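Local coordinates for protein kinase (Staphylococcus aureus subsp. aureus Mu50, PDB 3PY9) that phosphorylates proteins on serine and threonine as a membrane-spanning kinase, and probably senses cell-wall muropeptides through its extracellular PASTA repeats, at residues 40-43 with 44-48; 82-85 with 86-89; 91-95 with 96-100. All coordinates share one frame; numbering follows the deposited sequence.

Interaction 1 (40-43 with 44-48); sequences DKYP and ENEII. With EU (europium ion), chain C.
Tyr42 lays its ring across the turn towards Glu46 and the start of the strand. With CG anti to its carbonyl carbon (chi1 -61°), the ring has the carbonyl oxygen of Ile47 over one face, offset toward the rim and 4.0 Å from CD1. At its edge, in the plane of the ring, lies OE1 of Glu46, 3.8 Å from CD1; carboxylate and ring planes are turned 52° from each other. Next along, Pro43 meets the same carboxylate: OE1 of Glu46 comes to 3.0 Å from the proline CD, and the carbonyl oxygen of Pro43 sits 3.3 Å from CG of Glu46. The Glu46 side chain thus packs against Tyr42 and Pro43 together. Glu44 heads the other way. Its extended chain chelates a europium ion with both oxygens, OE1 at 2.5 Å and OE2 at 2.6 Å. The turn belongs to the first PASTA domain and connects strands 30-37 and 47-51. Ser69, on the central strand 63-69, ties it down: its OG bonds to Tyr42 O, and its backbone pairs with Asn45 and Glu46, while Ile47 packs on Val66 and Ile68.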
loop_
_atom_site.group_PDB
_atom_site.type_symbol
_atom_site.label_atom_id
_atom_site.label_comp_id
_atom_site.label_asym_id
_atom_site.label_seq_id
_atom_site.Cartn_x
_atom_site.Cartn_y
_atom_site.Cartn_z
ATOM N N ASP A 40 -9.479 -9.505 -36.911
ATOM C CA ASP A 40 -9.507 -8.194 -36.279
ATOM C C ASP A 40 -9.914 -7.149 -37.324
ATOM O O ASP A 40 -10.517 -6.114 -36.993
ATOM C CB ASP A 40 -8.132 -7.878 -35.673
ATOM C CG ASP A 40 -7.596 -9.022 -34.814
ATOM O OD1 ASP A 40 -8.227 -9.356 -33.787
ATOM O OD2 ASP A 40 -6.545 -9.597 -35.169
ATOM N N LYS A 41 -9.599 -7.447 -38.585
ATOM C CA LYS A 41 -9.931 -6.597 -39.728
ATOM C C LYS A 41 -11.440 -6.501 -40.043
ATOM O O LYS A 41 -11.916 -5.453 -40.472
ATOM C CB LYS A 41 -9.143 -7.089 -40.946
ATOM C CG LYS A 41 -9.112 -6.152 -42.162
ATOM C CD LYS A 41 -8.142 -6.723 -43.209
ATOM C CE LYS A 41 -8.275 -6.070 -44.570
ATOM N NZ LYS A 41 -7.703 -6.959 -45.632
ATOM N N TYR A 42 -12.186 -7.585 -39.832
ATOM C CA TYR A 42 -13.622 -7.620 -40.159
ATOM C C TYR A 42 -14.532 -7.927 -38.957
ATOM O O TYR A 42 -14.308 -8.902 -38.233
ATOM C CB TYR A 42 -13.917 -8.623 -41.292
ATOM C CG TYR A 42 -13.235 -8.319 -42.611
ATOM C CD1 TYR A 42 -13.889 -7.594 -43.610
ATOM C CD2 TYR A 42 -11.945 -8.771 -42.865
ATOM C CE1 TYR A 42 -13.266 -7.315 -44.822
ATOM C CE2 TYR A 42 -11.313 -8.499 -44.071
ATOM C CZ TYR A 42 -11.974 -7.772 -45.039
ATOM O OH TYR A 42 -11.336 -7.517 -46.220
ATOM N N PRO A 43 -15.574 -7.097 -38.756
ATOM C CA PRO A 43 -16.566 -7.304 -37.707
ATOM C C PRO A 43 -17.199 -8.689 -37.833
ATOM O O PRO A 43 -17.432 -9.158 -38.959
ATOM C CB PRO A 43 -17.624 -6.241 -38.010
ATOM C CG PRO A 43 -16.925 -5.220 -38.795
ATOM C CD PRO A 43 -15.852 -5.888 -39.550
ATOM N N GLU A 44 -17.527 -9.384 -36.666
ATOM C CA GLU A 44 -18.102 -10.737 -36.682
ATOM C C GLU A 44 -19.330 -10.878 -37.617
ATOM O O GLU A 44 -20.259 -10.088 -37.589
ATOM C CB GLU A 44 -18.507 -11.173 -35.275
ATOM C CG GLU A 44 -19.076 -12.598 -35.216
ATOM C CD GLU A 44 -19.406 -13.060 -33.815
ATOM O OE1 GLU A 44 -19.192 -12.286 -32.851
ATOM O OE2 GLU A 44 -19.875 -14.210 -33.671
ATOM N N ASN A 45 -19.248 -11.916 -38.451
ATOM C CA ASN A 45 -20.246 -12.387 -39.449
ATOM C C ASN A 45 -20.356 -11.563 -40.714
ATOM O O ASN A 45 -21.437 -11.240 -41.245
ATOM C CB ASN A 45 -21.554 -12.536 -38.717
ATOM C CG ASN A 45 -21.209 -13.025 -37.323
ATOM O OD1 ASN A 45 -21.126 -14.234 -37.093
ATOM N ND2 ASN A 45 -21.016 -12.101 -36.385
ATOM N N GLU A 46 -19.166 -11.243 -41.159
ATOM C CA GLU A 46 -18.853 -10.542 -42.369
ATOM C C GLU A 46 -17.945 -11.549 -43.071
ATOM O O GLU A 46 -17.152 -12.232 -42.421
ATOM C CB GLU A 46 -18.080 -9.212 -42.153
ATOM C CG GLU A 46 -18.900 -8.048 -41.638
ATOM C CD GLU A 46 -18.390 -6.657 -42.065
ATOM O OE1 GLU A 46 -17.164 -6.448 -42.178
ATOM O OE2 GLU A 46 -19.259 -5.779 -42.282
ATOM N N ILE A 47 -18.041 -11.664 -44.407
ATOM C CA ILE A 47 -17.137 -12.503 -45.217
ATOM C C ILE A 47 -15.691 -11.980 -45.157
ATOM O O ILE A 47 -15.436 -10.814 -45.417
ATOM C CB ILE A 47 -17.551 -12.559 -46.726
ATOM C CG1 ILE A 47 -19.032 -12.961 -46.954
ATOM C CG2 ILE A 47 -16.602 -13.434 -47.537
ATOM C CD1 ILE A 47 -19.509 -14.116 -46.210
ATOM N N ILE A 48 -14.761 -12.882 -44.865
ATOM C CA ILE A 48 -13.334 -12.611 -44.698
ATOM C C ILE A 48 -12.576 -12.898 -45.990
ATOM O O ILE A 48 -11.644 -12.183 -46.354
ATOM C CB ILE A 48 -12.800 -13.574 -43.601
ATOM C CG1 ILE A 48 -13.147 -13.067 -42.207
ATOM C CG2 ILE A 48 -11.310 -13.848 -43.710
ATOM C CD1 ILE A 48 -12.629 -14.021 -41.147
HETATM EU EU EU C . -19.398 -14.115 -31.139
#

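Interaction 2 (82-85 with 86-89); sequences GLPK and EEAL
The carbonyl oxygen of Pro84 takes the first full helical bond of helix 85-93, from the backbone N of Ala88 at 3.1 Å. It is a straight bond, with 167° at the hydrogen. One residue on, the oxygen of Lys85 accepts Leu89 N, also at 3.1 Å but more bent, with 145° at the hydrogen. Pro84 therefore stands at the N-cap position, and Lys85, Glu86 and Glu87 form the first turn.

The side chain that reaches back over this start is Glu87. Its CG lies anti to the backbone N (chi1 -172°) and the chain runs on fully extended, which carries the carboxylate alongside the two residues before the helix. OE1 touches CD of Pro84 at 3.2 Å and CB of Leu83 at 3.9 Å, while OE2 comes 3.9 Å from Leu83 CD2. The leucine stem and the glutamate stem cross at about a right angle, with Leu83 CD1 set 4.1 Å from CG of Glu87. On the inner side, the methyl of Ala88 sits 3.3 Å from Lys85 O and faces Val80 and Leu135, so the helix meets strand 133-138 of this PASTA domain there. Gly82 and Leu83 pair by backbone bonds with Ile115, and Lys85 with Gly113.

A glutamate at this third helical position often closes a capping box on the N-cap residue's N-H. Proline has no such hydrogen, and here the carboxylate lies against its ring carbon instead. Carrying its negative charge in the first turn, close to the positive end of the helix dipole, Glu87 should still be favoured electrostatically.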
loop_
_atom_site.group_PDB
_atom_site.type_symbol
_atom_site.label_atom_id
_atom_site.label_comp_id
_atom_site.label_asym_id
_atom_site.label_seq_id
_atom_site.Cartn_x
_atom_site.Cartn_y
_atom_site.Cartn_z
ATOM N N GLY A 82 1.917 -7.441 -8.581
ATOM C CA GLY A 82 2.713 -7.969 -7.475
ATOM C C GLY A 82 3.791 -8.968 -7.851
ATOM O O GLY A 82 4.633 -9.280 -7.011
ATOM N N LEU A 83 3.773 -9.464 -9.093
ATOM C CA LEU A 83 4.850 -10.318 -9.631
ATOM C C LEU A 83 6.008 -9.460 -10.110
ATOM O O LEU A 83 5.786 -8.302 -10.481
ATOM C CB LEU A 83 4.355 -11.141 -10.828
ATOM C CG LEU A 83 3.004 -11.860 -10.754
ATOM C CD1 LEU A 83 2.722 -12.562 -12.073
ATOM C CD2 LEU A 83 2.944 -12.855 -9.556
ATOM N N PRO A 84 7.245 -10.021 -10.133
ATOM C CA PRO A 84 8.380 -9.331 -10.765
ATOM C C PRO A 84 8.111 -9.129 -12.254
ATOM O O PRO A 84 7.394 -9.930 -12.850
ATOM C CB PRO A 84 9.548 -10.307 -10.596
ATOM C CG PRO A 84 9.137 -11.267 -9.583
ATOM C CD PRO A 84 7.639 -11.332 -9.586
ATOM N N LYS A 85 8.712 -8.088 -12.835
ATOM C CA LYS A 85 8.450 -7.674 -14.216
ATOM C C LYS A 85 8.509 -8.802 -15.225
ATOM O O LYS A 85 7.616 -8.937 -16.050
ATOM C CB LYS A 85 9.398 -6.542 -14.651
ATOM C CG LYS A 85 9.072 -5.982 -16.030
ATOM C CD LYS A 85 9.981 -4.856 -16.458
ATOM C CE LYS A 85 11.323 -5.349 -16.965
ATOM N NZ LYS A 85 12.029 -4.272 -17.731
ATOM N N GLU A 86 9.573 -9.597 -15.173
ATOM C CA GLU A 86 9.773 -10.662 -16.163
ATOM C C GLU A 86 8.753 -11.795 -16.046
ATOM O O GLU A 86 8.277 -12.284 -17.069
ATOM C CB GLU A 86 11.227 -11.178 -16.158
ATOM C CG GLU A 86 11.679 -11.928 -14.904
ATOM C CD GLU A 86 12.111 -13.366 -15.197
ATOM O OE1 GLU A 86 13.110 -13.540 -15.934
ATOM O OE2 GLU A 86 11.462 -14.314 -14.675
ATOM N N GLU A 87 8.398 -12.187 -14.814
ATOM C CA GLU A 87 7.311 -13.165 -14.598
ATOM C C GLU A 87 6.001 -12.653 -15.225
ATOM O O GLU A 87 5.305 -13.384 -15.930
ATOM C CB GLU A 87 7.127 -13.499 -13.104
ATOM C CG GLU A 87 6.129 -14.662 -12.786
ATOM C CD GLU A 87 5.944 -14.924 -11.273
ATOM O OE1 GLU A 87 6.606 -14.269 -10.451
ATOM O OE2 GLU A 87 5.150 -15.808 -10.887
ATOM N N ALA A 88 5.706 -11.378 -14.978
ATOM C CA ALA A 88 4.517 -10.711 -15.506
ATOM C C ALA A 88 4.414 -10.795 -17.040
ATOM O O ALA A 88 3.340 -11.061 -17.581
ATOM C CB ALA A 88 4.515 -9.269 -15.064
ATOM N N LEU A 89 5.543 -10.555 -17.711
ATOM C CA LEU A 89 5.613 -10.483 -19.169
ATOM C C LEU A 89 5.501 -11.868 -19.785
ATOM O O LEU A 89 4.763 -12.070 -20.762
ATOM C CB LEU A 89 6.911 -9.798 -19.616
ATOM C CG LEU A 89 7.044 -8.270 -19.491
ATOM C CD1 LEU A 89 8.458 -7.813 -19.822
ATOM C CD2 LEU A 89 6.041 -7.553 -20.386
#

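Interaction 3 (91-95 with 96-100); sequences KLKSL and GLKDV. With EU (europium ion), chain E.
Leu92 and Leu97 both hold CG anti to the carbonyl carbon (chi1 -80° and -63°), and this swings their ends into each other: CD2 of Leu92 meets CD1 of Leu97 at 3.5 Å, tighter than usual for two methyls. The other branch of Leu92, CD1, lies 4.0 Å from CG2 of Val100. Leu92 also packs on Met77, Pro78 and Leu135. Between the two leucines the backbone closes helix 85-93 with a Schellman motif. Gly96, at positive phi, is its C-prime residue. Leu97 N reaches back to Leu92 O at 3.0 Å, and Gly96 N to Lys93 O, a bond the model makes too short for its length to be taken literally. Over the outer side of this turn Lys98 bends at chi4 (-53°), bringing NZ to 3.9 Å from CG of Lys93, with the two stems crossing at about a right angle. Their ammonium groups stay 5.5 Å apart. Beyond the turn, Asp99 is the centre of an inverse gamma turn and binds a europium ion through OD2 alone, at 2.4 Å; Asp130 and Asn132 complete the metal site, and the backbone N-H of Asn132 also bonds to that OD2.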
loop_
_atom_site.group_PDB
_atom_site.type_symbol
_atom_site.label_atom_id
_atom_site.label_comp_id
_atom_site.label_asym_id
_atom_site.label_seq_id
_atom_site.Cartn_x
_atom_site.Cartn_y
_atom_site.Cartn_z
ATOM N N LYS A 91 4.048 -14.494 -18.375
ATOM C CA LYS A 91 2.649 -14.894 -18.168
ATOM C C LYS A 91 1.706 -14.295 -19.212
ATOM O O LYS A 91 0.667 -14.881 -19.535
ATOM C CB LYS A 91 2.185 -14.496 -16.763
ATOM C CG LYS A 91 0.789 -14.984 -16.373
ATOM C CD LYS A 91 0.835 -16.368 -15.734
ATOM C CE LYS A 91 -0.525 -17.086 -15.830
ATOM N NZ LYS A 91 -0.445 -18.492 -15.305
ATOM N N LEU A 92 2.067 -13.118 -19.723
ATOM C CA LEU A 92 1.315 -12.460 -20.789
ATOM C C LEU A 92 1.586 -13.094 -22.156
ATOM O O LEU A 92 0.642 -13.414 -22.891
ATOM C CB LEU A 92 1.600 -10.955 -20.804
ATOM C CG LEU A 92 0.802 -10.180 -19.747
ATOM C CD1 LEU A 92 1.373 -8.789 -19.504
ATOM C CD2 LEU A 92 -0.664 -10.093 -20.146
ATOM N N LYS A 93 2.869 -13.290 -22.474
ATOM C CA LYS A 93 3.282 -13.981 -23.701
ATOM C C LYS A 93 2.661 -15.370 -23.789
ATOM O O LYS A 93 2.149 -15.755 -24.840
ATOM C CB LYS A 93 4.807 -14.095 -23.797
ATOM C CG LYS A 93 5.464 -13.091 -24.737
ATOM C CD LYS A 93 6.987 -13.330 -24.848
ATOM C CE LYS A 93 7.350 -14.387 -25.907
ATOM N NZ LYS A 93 8.834 -14.539 -26.095
ATOM N N SER A 94 2.697 -16.104 -22.675
ATOM C CA SER A 94 2.146 -17.458 -22.598
ATOM C C SER A 94 0.688 -17.539 -23.086
ATOM O O SER A 94 0.166 -18.628 -23.344
ATOM C CB SER A 94 2.306 -18.031 -21.177
ATOM O OG SER A 94 1.293 -17.591 -20.274
ATOM N N LEU A 95 0.044 -16.382 -23.220
ATOM C CA LEU A 95 -1.313 -16.313 -23.751
ATOM C C LEU A 95 -1.379 -15.584 -25.097
ATOM O O LEU A 95 -2.472 -15.297 -25.599
ATOM C CB LEU A 95 -2.248 -15.644 -22.741
ATOM C CG LEU A 95 -2.326 -16.218 -21.325
ATOM C CD1 LEU A 95 -3.314 -15.412 -20.476
ATOM C CD2 LEU A 95 -2.700 -17.703 -21.329
ATOM N N GLY A 96 -0.212 -15.297 -25.676
ATOM C CA GLY A 96 -0.111 -14.594 -26.951
ATOM C C GLY A 96 -0.227 -13.081 -26.840
ATOM O O GLY A 96 -0.318 -12.394 -27.859
ATOM N N LEU A 97 -0.223 -12.564 -25.607
ATOM C CA LEU A 97 -0.268 -11.120 -25.350
ATOM C C LEU A 97 1.133 -10.507 -25.364
ATOM O O LEU A 97 1.856 -10.564 -24.365
ATOM C CB LEU A 97 -0.975 -10.822 -24.024
ATOM C CG LEU A 97 -2.453 -11.224 -23.929
ATOM C CD1 LEU A 97 -2.908 -11.385 -22.490
ATOM C CD2 LEU A 97 -3.335 -10.240 -24.693
ATOM N N LYS A 98 1.504 -9.913 -26.497
ATOM C CA LYS A 98 2.861 -9.421 -26.698
ATOM C C LYS A 98 2.978 -7.893 -26.848
ATOM O O LYS A 98 4.082 -7.349 -26.792
ATOM C CB LYS A 98 3.511 -10.146 -27.889
ATOM C CG LYS A 98 3.406 -11.677 -27.812
ATOM C CD LYS A 98 4.226 -12.396 -28.906
ATOM C CE LYS A 98 3.733 -13.844 -29.120
ATOM N NZ LYS A 98 3.670 -14.678 -27.861
ATOM N N ASP A 99 1.852 -7.207 -27.031
ATOM C CA ASP A 99 1.837 -5.743 -27.150
ATOM C C ASP A 99 1.756 -5.106 -25.751
ATOM O O ASP A 99 0.691 -4.664 -25.313
ATOM C CB ASP A 99 0.670 -5.289 -28.054
ATOM C CG ASP A 99 0.433 -3.775 -28.026
ATOM O OD1 ASP A 99 1.351 -3.012 -27.639
ATOM O OD2 ASP A 99 -0.681 -3.331 -28.393
ATOM N N VAL A 100 2.883 -5.088 -25.047
ATOM C CA VAL A 100 2.894 -4.634 -23.656
ATOM C C VAL A 100 3.894 -3.517 -23.471
ATOM O O VAL A 100 5.071 -3.660 -23.785
ATOM C CB VAL A 100 3.178 -5.786 -22.660
ATOM C CG1 VAL A 100 3.041 -5.304 -21.228
ATOM C CG2 VAL A 100 2.220 -6.953 -22.906
HETATM EU EU EU E . -0.567 -1.491 -29.954
#

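Interactions 2 and 3 are the two ends of helix 85-93 in the second PASTA domain: 82-89 opens it, 91-100 closes it. Their centres are 12 Å apart, and they touch where Leu89 CD2 packs on Val100 CG1 at 3.8 Å. The metal lies at the closing end, bound by Asp99, with the Leu89 side chain about 13 Å from it. Interaction 1 belongs to the first PASTA domain and touches neither: its nearest atoms are about 10 Å from interaction 3 and about 18 Å from interaction 2. The europium ion on its Glu44 is a separate one, so each of these two domains offers an acidic side chain to its own europium ion.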